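Local structure of homoserine O-acetyltransferase (Bacillus anthracis str. 'Ames Ancestor', 3I1I) at residues R174-I179 with N309-P314; N181-I186 with D291-F296. The protein probably transfers an acetyl group from acetyl-CoA to the hydroxyl of homoserine, a step on the route to methionine, using an alpha/beta hydrolase fold. One frame throughout, in Å; residues are numbered along the deposited sequence.

From the N terminus, the chain has already laid down strands up to 150-154 and helix 156-167 when it reaches residues 174-179, the first half of contact 1. Thr180 alone separates these from 181-186, the first half of contact 2. The chain then runs through a largely helical excursion, from helix 186-202 to helix 277-289, before residues 291-296 come back to close contact 2. Helix 299-304 follows, and 309-314 closes contact 1. The two closures are therefore nested, with contact 2 the inner one. Contact 1 joins neighbouring strands of the central sheet; contact 2 joins the two loops where the helical excursion leaves and rejoins the body of the fold.

Contact 1. Residues R174-I179 with N309-P314; sequences RMIGVI and NVLMIP
Residues alternate in matched pairs across two parallel strands, 174-178 and 309-313, whose axes come within 4.7 Å of each other. Arg174, Ile176 and Val178 share one face of the sheet with Asn309, Leu311 and Ile313; Met175 and Met312, both selenomethionines, share the other with Val310, and Gly177, paired with Met312, has no side chain. On the first face Ile313 does most of the touching: its CG1 lies beside the backbone N (chi1 -54°) and the chain runs on extended, so that CD1 reaches back along the neighbouring strand, 3.8 Å from Ile176 CG2 and 4.1 Å from Val178 CG2. All three point the same way, side by side. On the second face Met175 leaves with CG anti to the backbone N and then bends twice, setting CE 4.0 Å from both methyls of Val310. Met312, also doubly bent, brings its SE over Gly177, 4.1 Å from Gly177 CA. Five backbone bonds form the ladder. Leu311 N to Met175 O (3.0 Å) lies almost along the carbonyl axis, whereas the last, Ile179 N to Ile313 O (2.8 Å), has its donor 34° above the carbonyl plane as the strand ends. The polar tips leave the pair: Arg174 NH1 bonds His149 O, and Asn309 ND2 bonds Lys372 O. Ile179 touches Asp318 and His351, probably members of a Ser-His-Asp triad. Helix 362-370 packs on Ile176 and Leu311, helix 324-335 on Met175 and Met312, and strand 150-154 flanks 174-178 on its other edge.

Contact 2. Residues N181-I186 with D291-F296; sequences NPQNPI and DIAHGF
Gln183 reaches out from its loop to the carboxylate of Asp291. Beyond CB, chi1 of -61° sets CG beside the backbone N, where it passes 3.3 Å from Asp291 OD1. The chain continues extended, the two side chains alongside each other: CD lies 3.5 Å from Asp291 OD1 and the tip NE2 donates to it at 2.9 Å, so CG, CD and NE2 gather round one oxygen. The acceptor lies in the amide plane, but OD1 is met from 39° above the carboxylate plane, the two flat groups turned 49° apart. NE2 also lies 3.7 Å from Ala293 CB. OD1 takes a second, weak bond from Ala293 N (3.0 Å), closing an Asx turn, while Asp291 OD2 bonds Ser245 OG of the second subunit, so both oxygens are held. Ile292 N gives a nearly straight bond to Pro182 O (3.0 Å), and Ile292 CD1 rests 3.7 Å from Pro182 CB, beside helices 156-167 and 299-304. The arrangement is a single backbone bridge between irregular loops, with a type I turn from Asp291 to His294. It sits at the base of the helical insertion that alpha/beta hydrolases commonly carry, here at an interface with the second subunit.

Contact 1. Residues R174-I179 with N309-P314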
# COMPACT_ATOMS: atom_id res chain seq x y z
N ARG A 174 -33.36 16.03 -8.71
CA ARG A 174 -32.43 15.41 -9.62
C ARG A 174 -31.17 15.09 -8.89
O ARG A 174 -30.67 15.91 -8.13
CB ARG A 174 -32.10 16.35 -10.74
CG ARG A 174 -33.28 16.74 -11.59
CD ARG A 174 -32.90 17.78 -12.65
NE ARG A 174 -34.08 18.32 -13.28
CZ ARG A 174 -34.94 19.16 -12.69
NH1 ARG A 174 -34.74 19.61 -11.45
NH2 ARG A 174 -36.01 19.57 -13.35
N MSE A 175 -30.61 13.92 -9.16
CA MSE A 175 -29.29 13.59 -8.60
C MSE A 175 -28.36 13.15 -9.72
O MSE A 175 -28.73 12.35 -10.55
CB MSE A 175 -29.43 12.51 -7.56
CG MSE A 175 -28.15 12.25 -6.79
SE MSE A 175 -27.13 10.80 -7.61
CE MSE A 175 -28.28 9.36 -7.01
N ILE A 176 -27.15 13.70 -9.78
CA ILE A 176 -26.18 13.31 -10.80
C ILE A 176 -24.96 12.83 -10.05
O ILE A 176 -24.34 13.57 -9.30
CB ILE A 176 -25.76 14.47 -11.72
CG1 ILE A 176 -26.98 15.11 -12.40
CG2 ILE A 176 -24.76 13.97 -12.77
CD1 ILE A 176 -26.64 16.21 -13.43
N GLY A 177 -24.61 11.57 -10.25
CA GLY A 177 -23.52 10.96 -9.55
C GLY A 177 -22.44 10.62 -10.56
O GLY A 177 -22.61 9.69 -11.39
N VAL A 178 -21.34 11.37 -10.49
CA VAL A 178 -20.22 11.20 -11.42
C VAL A 178 -19.09 10.35 -10.82
O VAL A 178 -18.72 10.53 -9.65
CB VAL A 178 -19.68 12.58 -11.86
CG1 VAL A 178 -18.61 12.40 -12.99
CG2 VAL A 178 -20.83 13.46 -12.33
N ILE A 179 -18.57 9.42 -11.60
CA ILE A 179 -17.48 8.48 -11.16
C ILE A 179 -17.62 8.03 -9.71
O ILE A 179 -16.73 8.20 -8.91
CB ILE A 179 -16.06 9.06 -11.45
CG1 ILE A 179 -15.86 10.46 -10.81
CG2 ILE A 179 -15.86 9.15 -12.96
CD1 ILE A 179 -14.41 10.82 -10.58
N ASN A 309 -35.08 12.21 -10.25
CA ASN A 309 -34.60 11.72 -11.54
C ASN A 309 -33.14 11.44 -11.31
O ASN A 309 -32.47 12.29 -10.75
CB ASN A 309 -34.71 12.81 -12.63
CG ASN A 309 -36.11 12.96 -13.20
OD1 ASN A 309 -37.07 12.44 -12.68
ND2 ASN A 309 -36.22 13.68 -14.30
N VAL A 310 -32.63 10.27 -11.69
CA VAL A 310 -31.23 9.91 -11.39
C VAL A 310 -30.39 9.72 -12.65
O VAL A 310 -30.82 9.02 -13.57
CB VAL A 310 -31.15 8.62 -10.51
CG1 VAL A 310 -29.72 8.01 -10.51
CG2 VAL A 310 -31.65 8.91 -9.07
N LEU A 311 -29.21 10.36 -12.68
CA LEU A 311 -28.22 10.21 -13.76
C LEU A 311 -26.87 9.79 -13.18
O LEU A 311 -26.28 10.50 -12.36
CB LEU A 311 -28.05 11.54 -14.54
CG LEU A 311 -27.01 11.53 -15.71
CD1 LEU A 311 -27.34 10.44 -16.82
CD2 LEU A 311 -26.87 12.89 -16.35
N MSE A 312 -26.39 8.60 -13.58
CA MSE A 312 -25.06 8.12 -13.16
C MSE A 312 -24.09 8.23 -14.37
O MSE A 312 -24.42 7.81 -15.51
CB MSE A 312 -25.13 6.67 -12.67
CG MSE A 312 -26.06 6.35 -11.47
SE MSE A 312 -25.57 7.38 -9.90
CE MSE A 312 -24.04 6.26 -9.42
N ILE A 313 -22.92 8.82 -14.12
CA ILE A 313 -21.90 9.05 -15.14
C ILE A 313 -20.59 8.40 -14.71
O ILE A 313 -19.74 9.04 -14.10
CB ILE A 313 -21.69 10.55 -15.38
CG1 ILE A 313 -23.02 11.23 -15.71
CG2 ILE A 313 -20.68 10.80 -16.53
CD1 ILE A 313 -22.87 12.82 -15.82
N PRO A 314 -20.46 7.09 -14.97
CA PRO A 314 -19.21 6.40 -14.69
C PRO A 314 -18.24 6.48 -15.90
O PRO A 314 -18.64 6.80 -17.02
CB PRO A 314 -19.66 4.97 -14.50
CG PRO A 314 -20.76 4.82 -15.44
CD PRO A 314 -21.49 6.14 -15.42

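Contact 2. Residues N181-I186 with D291-F296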
# COMPACT_ATOMS: atom_id res chain seq x y z
N ASN A 181 -20.33 5.21 -6.88
CA ASN A 181 -21.08 3.94 -6.73
C ASN A 181 -21.90 4.01 -5.44
O ASN A 181 -21.56 4.78 -4.52
CB ASN A 181 -20.14 2.74 -6.65
CG ASN A 181 -19.85 2.15 -8.00
OD1 ASN A 181 -20.76 1.96 -8.79
ND2 ASN A 181 -18.57 1.89 -8.28
N PRO A 182 -22.98 3.21 -5.36
CA PRO A 182 -23.83 3.24 -4.19
C PRO A 182 -23.18 2.63 -2.96
O PRO A 182 -23.63 2.87 -1.85
CB PRO A 182 -25.07 2.43 -4.61
CG PRO A 182 -24.64 1.64 -5.76
CD PRO A 182 -23.51 2.31 -6.40
N GLN A 183 -22.16 1.81 -3.19
CA GLN A 183 -21.44 1.11 -2.12
C GLN A 183 -20.00 1.07 -2.51
O GLN A 183 -19.71 0.71 -3.64
CB GLN A 183 -21.96 -0.32 -1.97
CG GLN A 183 -23.43 -0.41 -1.60
CD GLN A 183 -23.96 -1.86 -1.55
OE1 GLN A 183 -23.92 -2.56 -2.56
NE2 GLN A 183 -24.48 -2.28 -0.39
N ASN A 184 -19.08 1.47 -1.64
CA ASN A 184 -17.70 1.54 -2.06
C ASN A 184 -17.24 0.10 -2.37
O ASN A 184 -17.39 -0.79 -1.55
CB ASN A 184 -16.80 2.16 -1.02
CG ASN A 184 -15.48 2.62 -1.62
OD1 ASN A 184 -15.50 3.43 -2.54
ND2 ASN A 184 -14.34 2.14 -1.11
N PRO A 185 -16.72 -0.13 -3.58
CA PRO A 185 -16.31 -1.49 -3.90
C PRO A 185 -15.32 -2.03 -2.90
O PRO A 185 -14.53 -1.28 -2.33
CB PRO A 185 -15.66 -1.35 -5.27
CG PRO A 185 -16.34 -0.16 -5.86
CD PRO A 185 -16.52 0.80 -4.69
N ILE A 186 -15.40 -3.33 -2.67
CA ILE A 186 -14.53 -4.01 -1.73
C ILE A 186 -13.05 -3.81 -2.12
O ILE A 186 -12.23 -3.52 -1.26
CB ILE A 186 -14.84 -5.54 -1.69
CG1 ILE A 186 -16.28 -5.78 -1.22
CG2 ILE A 186 -13.85 -6.30 -0.78
CD1 ILE A 186 -16.62 -5.17 0.16
N ASP A 291 -21.90 3.18 1.95
CA ASP A 291 -22.89 2.13 1.72
C ASP A 291 -24.28 2.71 1.92
O ASP A 291 -24.73 2.86 3.08
CB ASP A 291 -22.71 1.04 2.76
CG ASP A 291 -23.62 -0.15 2.53
OD1 ASP A 291 -24.34 -0.15 1.51
OD2 ASP A 291 -23.59 -1.11 3.37
N ILE A 292 -24.94 3.10 0.83
CA ILE A 292 -26.27 3.66 0.93
C ILE A 292 -27.25 2.62 1.53
O ILE A 292 -28.23 3.00 2.19
CB ILE A 292 -26.80 4.29 -0.41
CG1 ILE A 292 -27.08 3.22 -1.45
CG2 ILE A 292 -25.85 5.39 -0.92
CD1 ILE A 292 -27.88 3.73 -2.64
N ALA A 293 -26.98 1.32 1.37
CA ALA A 293 -27.80 0.27 2.02
C ALA A 293 -27.61 0.20 3.53
O ALA A 293 -28.40 -0.43 4.21
CB ALA A 293 -27.54 -1.13 1.41
N HIS A 294 -26.57 0.81 4.07
CA HIS A 294 -26.38 0.77 5.52
C HIS A 294 -27.56 1.43 6.22
O HIS A 294 -27.94 2.55 5.92
CB HIS A 294 -25.12 1.50 5.96
CG HIS A 294 -24.88 1.42 7.42
ND1 HIS A 294 -24.73 0.21 8.07
CD2 HIS A 294 -24.83 2.38 8.38
CE1 HIS A 294 -24.56 0.44 9.36
NE2 HIS A 294 -24.62 1.74 9.58
N GLY A 295 -28.16 0.75 7.17
CA GLY A 295 -29.42 1.26 7.72
C GLY A 295 -30.57 0.35 7.32
O GLY A 295 -31.39 0.01 8.14
N PHE A 296 -30.55 -0.13 6.09
CA PHE A 296 -31.69 -0.72 5.48
C PHE A 296 -31.52 -2.22 5.46
O PHE A 296 -30.50 -2.73 5.92
CB PHE A 296 -31.82 -0.17 4.06
CG PHE A 296 -32.11 1.31 4.01
CD1 PHE A 296 -33.41 1.77 4.06
CD2 PHE A 296 -31.09 2.23 3.92
CE1 PHE A 296 -33.67 3.12 4.02
CE2 PHE A 296 -31.34 3.58 3.88
CZ PHE A 296 -32.63 4.02 3.93